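Local coordinates for Lmo0325 protein (Listeria monocytogenes EGD-e, PDB 4RYK) that is a putative transcriptional regulator of the Rgg type that probably binds DNA through an N-terminal helix-turn-helix domain, at residues L210-E213 with L214-N218; A223-V226 with L227-L230; Q253-I256 with W257-E260. All coordinates share one frame; numbering follows the deposited sequence.

Contact 1. Residues L210-E213 with L214-N218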
loop_
_atom_site.group_PDB
_atom_site.type_symbol
_atom_site.label_atom_id
_atom_site.label_comp_id
_atom_site.label_asym_id
_atom_site.label_seq_id
_atom_site.Cartn_x
_atom_site.Cartn_y
_atom_site.Cartn_z
ATOM N N LEU A 210 -17.071 8.663 9.225
ATOM C CA LEU A 210 -18.484 8.442 9.528
ATOM C C LEU A 210 -18.728 8.215 11.012
ATOM O O LEU A 210 -19.698 8.738 11.577
ATOM C CB LEU A 210 -18.995 7.225 8.804
ATOM C CG LEU A 210 -19.039 7.348 7.291
ATOM C CD1 LEU A 210 -19.557 6.033 6.707
ATOM C CD2 LEU A 210 -19.900 8.531 6.842
ATOM N N THR A 211 -17.849 7.430 11.642
ATOM C CA THR A 211 -18.014 7.120 13.045
ATOM C C THR A 211 -17.969 8.432 13.820
ATOM O O THR A 211 -18.775 8.672 14.718
ATOM C CB THR A 211 -16.938 6.158 13.541
ATOM O OG1 THR A 211 -16.966 4.942 12.785
ATOM C CG2 THR A 211 -17.128 5.818 14.961
ATOM N N ASP A 212 -16.998 9.262 13.481
ATOM C CA ASP A 212 -16.808 10.553 14.126
ATOM C C ASP A 212 -18.077 11.385 13.977
ATOM O O ASP A 212 -18.589 11.957 14.950
ATOM C CB ASP A 212 -15.620 11.288 13.493
ATOM C CG ASP A 212 -15.328 12.631 14.166
ATOM O OD1 ASP A 212 -16.052 13.601 13.895
ATOM O OD2 ASP A 212 -14.371 12.732 14.958
ATOM N N GLU A 213 -18.605 11.430 12.765
ATOM C CA GLU A 213 -19.796 12.274 12.512
ATOM C C GLU A 213 -21.035 11.732 13.204
ATOM O O GLU A 213 -21.888 12.497 13.664
ATOM C CB GLU A 213 -20.041 12.450 11.012
ATOM C CG GLU A 213 -20.888 13.677 10.685
ATOM C CD GLU A 213 -20.174 14.957 11.087
ATOM O OE1 GLU A 213 -19.121 15.269 10.477
ATOM O OE2 GLU A 213 -20.633 15.611 12.044
ATOM N N LEU A 214 -21.137 10.412 13.301
ATOM C CA LEU A 214 -22.283 9.810 13.952
ATOM C C LEU A 214 -22.232 10.037 15.436
ATOM O O LEU A 214 -23.277 10.272 16.081
ATOM C CB LEU A 214 -22.372 8.326 13.684
ATOM C CG LEU A 214 -22.750 8.080 12.243
ATOM C CD1 LEU A 214 -22.421 6.641 11.886
ATOM C CD2 LEU A 214 -24.210 8.457 11.974
ATOM N N ILE A 215 -21.035 9.971 15.994
ATOM C CA ILE A 215 -20.913 10.218 17.429
ATOM C C ILE A 215 -21.402 11.634 17.727
ATOM O O ILE A 215 -22.339 11.812 18.499
ATOM C CB ILE A 215 -19.490 9.981 17.951
ATOM C CG1 ILE A 215 -19.168 8.479 17.948
ATOM C CG2 ILE A 215 -19.329 10.523 19.366
ATOM C CD1 ILE A 215 -17.703 8.179 18.164
ATOM N N ILE A 216 -20.807 12.613 17.053
ATOM C CA ILE A 216 -21.187 14.022 17.176
ATOM C C ILE A 216 -22.670 14.251 17.056
ATOM O O ILE A 216 -23.205 15.089 17.755
ATOM C CB ILE A 216 -20.444 14.889 16.138
ATOM C CG1 ILE A 216 -19.011 15.136 16.631
ATOM C CG2 ILE A 216 -21.160 16.217 15.893
ATOM C CD1 ILE A 216 -18.046 15.587 15.560
ATOM N N GLN A 217 -23.332 13.515 16.175
ATOM C CA GLN A 217 -24.783 13.585 16.068
ATOM C C GLN A 217 -25.522 12.662 17.022
ATOM O O GLN A 217 -26.720 12.504 16.883
ATOM C CB GLN A 217 -25.224 13.182 14.696
ATOM C CG GLN A 217 -24.726 14.086 13.614
ATOM C CD GLN A 217 -25.165 13.558 12.273
ATOM O OE1 GLN A 217 -26.135 12.798 12.172
ATOM N NE2 GLN A 217 -24.443 13.923 11.246
ATOM N N ASN A 218 -24.819 11.985 17.923
ATOM C CA ASN A 218 -25.482 11.165 18.901
ATOM C C ASN A 218 -26.333 10.041 18.312
ATOM O O ASN A 218 -27.369 9.682 18.881
ATOM C CB ASN A 218 -26.372 12.050 19.772
ATOM C CG ASN A 218 -26.655 11.430 21.099
ATOM O OD1 ASN A 218 -25.787 10.815 21.687
ATOM N ND2 ASN A 218 -27.876 11.568 21.569
#

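Contact 2. Residues A223-V226 with L227-L230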
loop_
_atom_site.group_PDB
_atom_site.type_symbol
_atom_site.label_atom_id
_atom_site.label_comp_id
_atom_site.label_asym_id
_atom_site.label_seq_id
_atom_site.Cartn_x
_atom_site.Cartn_y
_atom_site.Cartn_z
ATOM N N ALA A 223 -23.175 4.524 15.100
ATOM C CA ALA A 223 -21.769 4.735 15.354
ATOM C C ALA A 223 -21.130 3.408 15.696
ATOM O O ALA A 223 -20.064 3.107 15.208
ATOM C CB ALA A 223 -21.545 5.725 16.480
ATOM N N ASN A 224 -21.798 2.612 16.505
ATOM C CA ASN A 224 -21.329 1.269 16.823
ATOM C C ASN A 224 -21.234 0.419 15.596
ATOM O O ASN A 224 -20.267 -0.309 15.428
ATOM C CB ASN A 224 -22.231 0.586 17.871
ATOM C CG ASN A 224 -21.811 0.935 19.295
ATOM O OD1 ASN A 224 -20.676 0.699 19.665
ATOM N ND2 ASN A 224 -22.688 1.554 20.066
ATOM N N LEU A 225 -22.203 0.526 14.705
ATOM C CA LEU A 225 -22.123 -0.295 13.492
ATOM C C LEU A 225 -20.922 0.051 12.659
ATOM O O LEU A 225 -20.180 -0.832 12.193
ATOM C CB LEU A 225 -23.394 -0.169 12.648
ATOM C CG LEU A 225 -24.602 -0.786 13.356
ATOM C CD1 LEU A 225 -25.894 -0.494 12.618
ATOM C CD2 LEU A 225 -24.419 -2.285 13.596
ATOM N N VAL A 226 -20.729 1.347 12.442
ATOM C CA VAL A 226 -19.642 1.799 11.600
ATOM C C VAL A 226 -18.268 1.537 12.253
ATOM O O VAL A 226 -17.331 1.131 11.578
ATOM C CB VAL A 226 -19.800 3.273 11.229
ATOM C CG1 VAL A 226 -18.646 3.707 10.359
ATOM C CG2 VAL A 226 -21.095 3.491 10.458
ATOM N N LEU A 227 -18.169 1.753 13.563
ATOM C CA LEU A 227 -16.955 1.427 14.287
ATOM C C LEU A 227 -16.571 -0.031 14.098
ATOM O O LEU A 227 -15.387 -0.345 13.885
ATOM C CB LEU A 227 -17.088 1.737 15.787
ATOM C CG LEU A 227 -15.921 1.297 16.685
ATOM C CD1 LEU A 227 -14.606 1.946 16.288
ATOM C CD2 LEU A 227 -16.171 1.644 18.126
ATOM N N GLU A 228 -17.544 -0.931 14.172
ATOM C CA GLU A 228 -17.250 -2.360 13.994
ATOM C C GLU A 228 -16.600 -2.602 12.612
ATOM O O GLU A 228 -15.700 -3.453 12.452
ATOM C CB GLU A 228 -18.533 -3.156 14.228
ATOM C CG GLU A 228 -18.524 -4.631 13.858
ATOM C CD GLU A 228 -19.953 -5.228 13.633
ATOM O OE1 GLU A 228 -20.972 -4.707 14.201
ATOM O OE2 GLU A 228 -20.046 -6.235 12.864
ATOM N N LYS A 229 -17.013 -1.835 11.609
ATOM C CA LYS A 229 -16.416 -1.957 10.285
ATOM C C LYS A 229 -15.020 -1.405 10.248
ATOM O O LYS A 229 -14.171 -1.929 9.555
ATOM C CB LYS A 229 -17.195 -1.192 9.232
ATOM C CG LYS A 229 -18.589 -1.727 8.973
ATOM C CD LYS A 229 -18.595 -3.044 8.220
ATOM C CE LYS A 229 -19.814 -3.813 8.718
ATOM N NZ LYS A 229 -20.170 -4.854 7.784
ATOM N N LEU A 230 -14.811 -0.292 10.933
ATOM C CA LEU A 230 -13.479 0.291 11.024
ATOM C C LEU A 230 -12.533 -0.728 11.720
ATOM O O LEU A 230 -11.418 -0.930 11.280
ATOM C CB LEU A 230 -13.534 1.589 11.801
ATOM C CG LEU A 230 -12.166 2.145 12.176
ATOM C CD1 LEU A 230 -11.383 2.471 10.941
ATOM C CD2 LEU A 230 -12.319 3.404 12.990
#

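Contact 3. Residues Q253-I256 with W257-E260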
loop_
_atom_site.group_PDB
_atom_site.type_symbol
_atom_site.label_atom_id
_atom_site.label_comp_id
_atom_site.label_asym_id
_atom_site.label_seq_id
_atom_site.Cartn_x
_atom_site.Cartn_y
_atom_site.Cartn_z
ATOM N N GLN A 253 -13.771 3.829 20.105
ATOM C CA GLN A 253 -14.381 2.847 21.010
ATOM C C GLN A 253 -14.421 3.494 22.400
ATOM O O GLN A 253 -15.412 3.375 23.152
ATOM C CB GLN A 253 -13.595 1.536 21.018
ATOM C CG GLN A 253 -14.130 0.459 21.957
ATOM C CD GLN A 253 -15.590 0.101 21.672
ATOM O OE1 GLN A 253 -15.843 -0.812 20.913
ATOM N NE2 GLN A 253 -16.546 0.862 22.227
ATOM N N GLY A 254 -13.369 4.257 22.698
ATOM C CA GLY A 254 -13.302 5.001 23.943
ATOM C C GLY A 254 -14.437 5.995 24.060
ATOM O O GLY A 254 -15.134 6.036 25.056
ATOM N N ALA A 255 -14.632 6.776 23.012
ATOM C CA ALA A 255 -15.665 7.803 23.006
ATOM C C ALA A 255 -17.056 7.179 23.161
ATOM O O ALA A 255 -17.883 7.667 23.920
ATOM C CB ALA A 255 -15.587 8.586 21.698
ATOM N N ILE A 256 -17.307 6.100 22.425
ATOM C CA ILE A 256 -18.573 5.409 22.510
ATOM C C ILE A 256 -18.823 4.806 23.886
ATOM O O ILE A 256 -19.947 4.865 24.407
ATOM C CB ILE A 256 -18.698 4.361 21.418
ATOM C CG1 ILE A 256 -18.750 5.077 20.048
ATOM C CG2 ILE A 256 -19.950 3.522 21.648
ATOM C CD1 ILE A 256 -18.856 4.155 18.857
ATOM N N TRP A 257 -17.791 4.263 24.490
ATOM C CA TRP A 257 -17.927 3.823 25.869
ATOM C C TRP A 257 -18.352 4.954 26.786
ATOM O O TRP A 257 -19.224 4.757 27.656
ATOM C CB TRP A 257 -16.642 3.181 26.388
ATOM C CG TRP A 257 -16.472 1.766 25.925
ATOM C CD1 TRP A 257 -17.453 0.906 25.543
ATOM C CD2 TRP A 257 -15.243 1.044 25.810
ATOM N NE1 TRP A 257 -16.909 -0.303 25.195
ATOM C CE2 TRP A 257 -15.557 -0.250 25.370
ATOM C CE3 TRP A 257 -13.905 1.361 26.068
ATOM C CZ2 TRP A 257 -14.579 -1.227 25.144
ATOM C CZ3 TRP A 257 -12.935 0.384 25.866
ATOM C CH2 TRP A 257 -13.283 -0.896 25.405
HETATM N N MSE A 258 -17.783 6.139 26.605
HETATM C CA MSE A 258 -18.173 7.270 27.448
HETATM C C MSE A 258 -19.634 7.580 27.289
HETATM O O MSE A 258 -20.329 7.821 28.242
HETATM C CB MSE A 258 -17.328 8.506 27.155
HETATM C CG MSE A 258 -15.887 8.239 27.545
HETATM SE SE MSE A 258 -14.781 9.848 27.590
HETATM C CE MSE A 258 -14.107 9.729 25.764
ATOM N N LYS A 259 -20.103 7.552 26.069
ATOM C CA LYS A 259 -21.494 7.753 25.776
ATOM C C LYS A 259 -22.371 6.623 26.266
ATOM O O LYS A 259 -23.539 6.835 26.475
ATOM C CB LYS A 259 -21.698 7.847 24.272
ATOM C CG LYS A 259 -21.186 9.126 23.653
ATOM C CD LYS A 259 -22.074 10.294 24.024
ATOM C CE LYS A 259 -23.391 10.257 23.277
ATOM N NZ LYS A 259 -24.478 10.635 24.215
ATOM N N GLU A 260 -21.843 5.416 26.394
ATOM C CA GLU A 260 -22.660 4.324 26.882
ATOM C C GLU A 260 -22.575 4.228 28.398
ATOM O O GLU A 260 -22.780 3.155 28.942
ATOM C CB GLU A 260 -22.224 3.009 26.242
ATOM C CG GLU A 260 -22.605 2.911 24.775
ATOM C CD GLU A 260 -21.948 1.737 24.062
ATOM O OE1 GLU A 260 -20.915 1.203 24.546
ATOM O OE2 GLU A 260 -22.462 1.350 22.994
HETATM O O HOH W 1 -19.490 0.156 22.311
#

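Contact 1. Residues L210-E213 with L214-N218
Asp-212 and Ile-216 meet one turn apart in a local i to i+4 contact at the C-terminal end of helix 197-216, in the Rgg-type C-terminal domain. The backbone is helical up to Ile-216. Ile-216 N donates to Asp-212 O at 3.1 Å in a nearly straight bond, with an N-H...O angle of 174°. Beside it, CD1 of Ile-216 lies 3.3 Å from OD1 of Asp-212, a close van der Waals approach. The Asp-212 carboxylate swings to that side because CG is anti to the backbone N (chi1 -178°). Its other oxygen, OD2, is hydrogen-bonded to Tyr-252 OH, which ties the group to the next helix but one.

Glu-213 crosses Gln-217 on the exposed side. The Glu-213 chain bends at chi2, and its CG is 3.6 Å from NE2 of Gln-217. The two flat ends are turned 34° apart. The Gln-217 amide is held through OE1 by Lys-219 NZ. On the buried side, CG2 of Thr-211 packs 4.0 Å from CD1 of Ile-215, while Thr-211 OG1 bonds back to Phe-207 O.

The helix stops in a Schellman motif. Asn-218 has positive phi and is the C-prime residue. Its N donates to Ile-215 O at 2.6 Å, and Lys-219 N reaches back to Leu-214 O.

Two faces of this turn are covered by later helices. Leu-210 and Leu-214 pack on Val-226 of helix 220-235, and Leu-214 also touches Ala-223. Ile-215 packs on Tyr-252, Ala-255 and Ile-256 of helix 243-259.

Contact 2. Residues A223-V226 with L227-L230
Leu-227 stands one turn after Ala-223, and its CB rests 3.3 Å from Ala-223 O. The same carbonyl accepts Leu-227 N at 2.9 Å, with an N-H...O angle of 166°. Most of the contact is of this kind: side-chain roots lie against carbonyls of the preceding turn. CB of Glu-228 is 3.5 Å from both Asn-224 O and Leu-225 O. Beyond CG the Glu-228 chain is extended, and its OE1 comes only to 4.3 Å from CD2 of Leu-225. This is a loose approach on the exposed side.

Val-226 O takes two donors, one of them weak. Leu-230 N reaches it at 3.0 Å. Lys-229 N adds a weak bond to the same oxygen at 3.0 Å, and another weak one to Leu-225 O at 3.4 Å.

These turns belong to the middle of helix 220-235, in the Rgg-type C-terminal domain, whose sequence family falls in the TPR clan. The domain is all helical, and this helix packs against both of its neighbours along the chain.

Leu-227 has CG anti to the backbone N (chi1 174°), and its side chain packs on Gln-253 and Ile-256 of helix 243-259. Val-226 turns to another side, onto Thr-211 of helix 197-216 and Tyr-183 of helix 176-193. Lys-229 bends at chi2 and chi3 and runs along Tyr-183, Leu-187 and Tyr-190. The Asn-224 amide is held through ND2 by Glu-260 OE2, just past the end of helix 243-259.

Contact 3. Residues Q253-I256 with W257-E260
Gln-253 lies over one face of the Trp-257 indole, one turn back in helix 243-259. Its CG makes a CH-pi contact, 3.7 Å from the centroid of the six-membered ring and 13° off the ring normal. The amide continues over the five-membered part, 21° from parallel with the ring. NE2 of Gln-253 sits 3.2 Å from NE1 of Trp-257, but both are donors and no bond joins them. The bend at chi2 (57°) folds the Gln-253 chain back over the ring. Lys-265 makes a cation-pi contact with the same indole.

The buried side is tightly packed. Gly-254 and Ala-255 bring the backbone close to selenomethionine Met-258, whose chain bends at chi3 and sets CE 3.7 Å from Ala-255 CA. Leu-293, Phe-296 and Leu-297 of helix 283-300 cover Met-258. Ile-256 packs on Ala-223 of helix 220-235.

The side around Glu-260 is looser and wetter. Glu-260 is exposed and has left helical geometry, though its N still donates to Ile-256 O at 2.8 Å. Its side chain runs alongside Ile-256, with OE2 3.6 Å from CG2. A water accepts from Gln-253 NE2 at 3.0 Å and donates to Glu-260 OE1 at 2.8 Å. OE2 is hydrogen-bonded to Asn-224 ND2.

The water gives the Gln-253 amide a proper acceptor, which the indole N-H beneath it cannot be. OE2 is held by Asn-224 ND2 and OE1 by the water, which probably limits the carboxylate's rotation. Its negative charge would probably strengthen the bonds from the Asn-224 amide and the water.

The three contacts lie on consecutive helices of the C-terminal domain, 197-216, 220-235 and 243-259, with centres 11 to 12 Å apart. Contacts 1 and 2 meet mainly through packing on Val-226. Contacts 2 and 3 join Leu-227 to Ile-256, with the Asn-224 to Glu-260 hydrogen bond beside it. Ile-215 brings contact 1 against contact 3. All three are partly buried; contacts 2 and 3 each have four buried residues and contact 1 two, and Ile-216 and Leu-225 are exposed. Contacts 1 and 3 include helix ends and carry more side-chain polar chemistry; contact 2 is mid-helix and mostly backbone-bonded. Only contact 3 has an aromatic ring contact and a bridging water between its own segments.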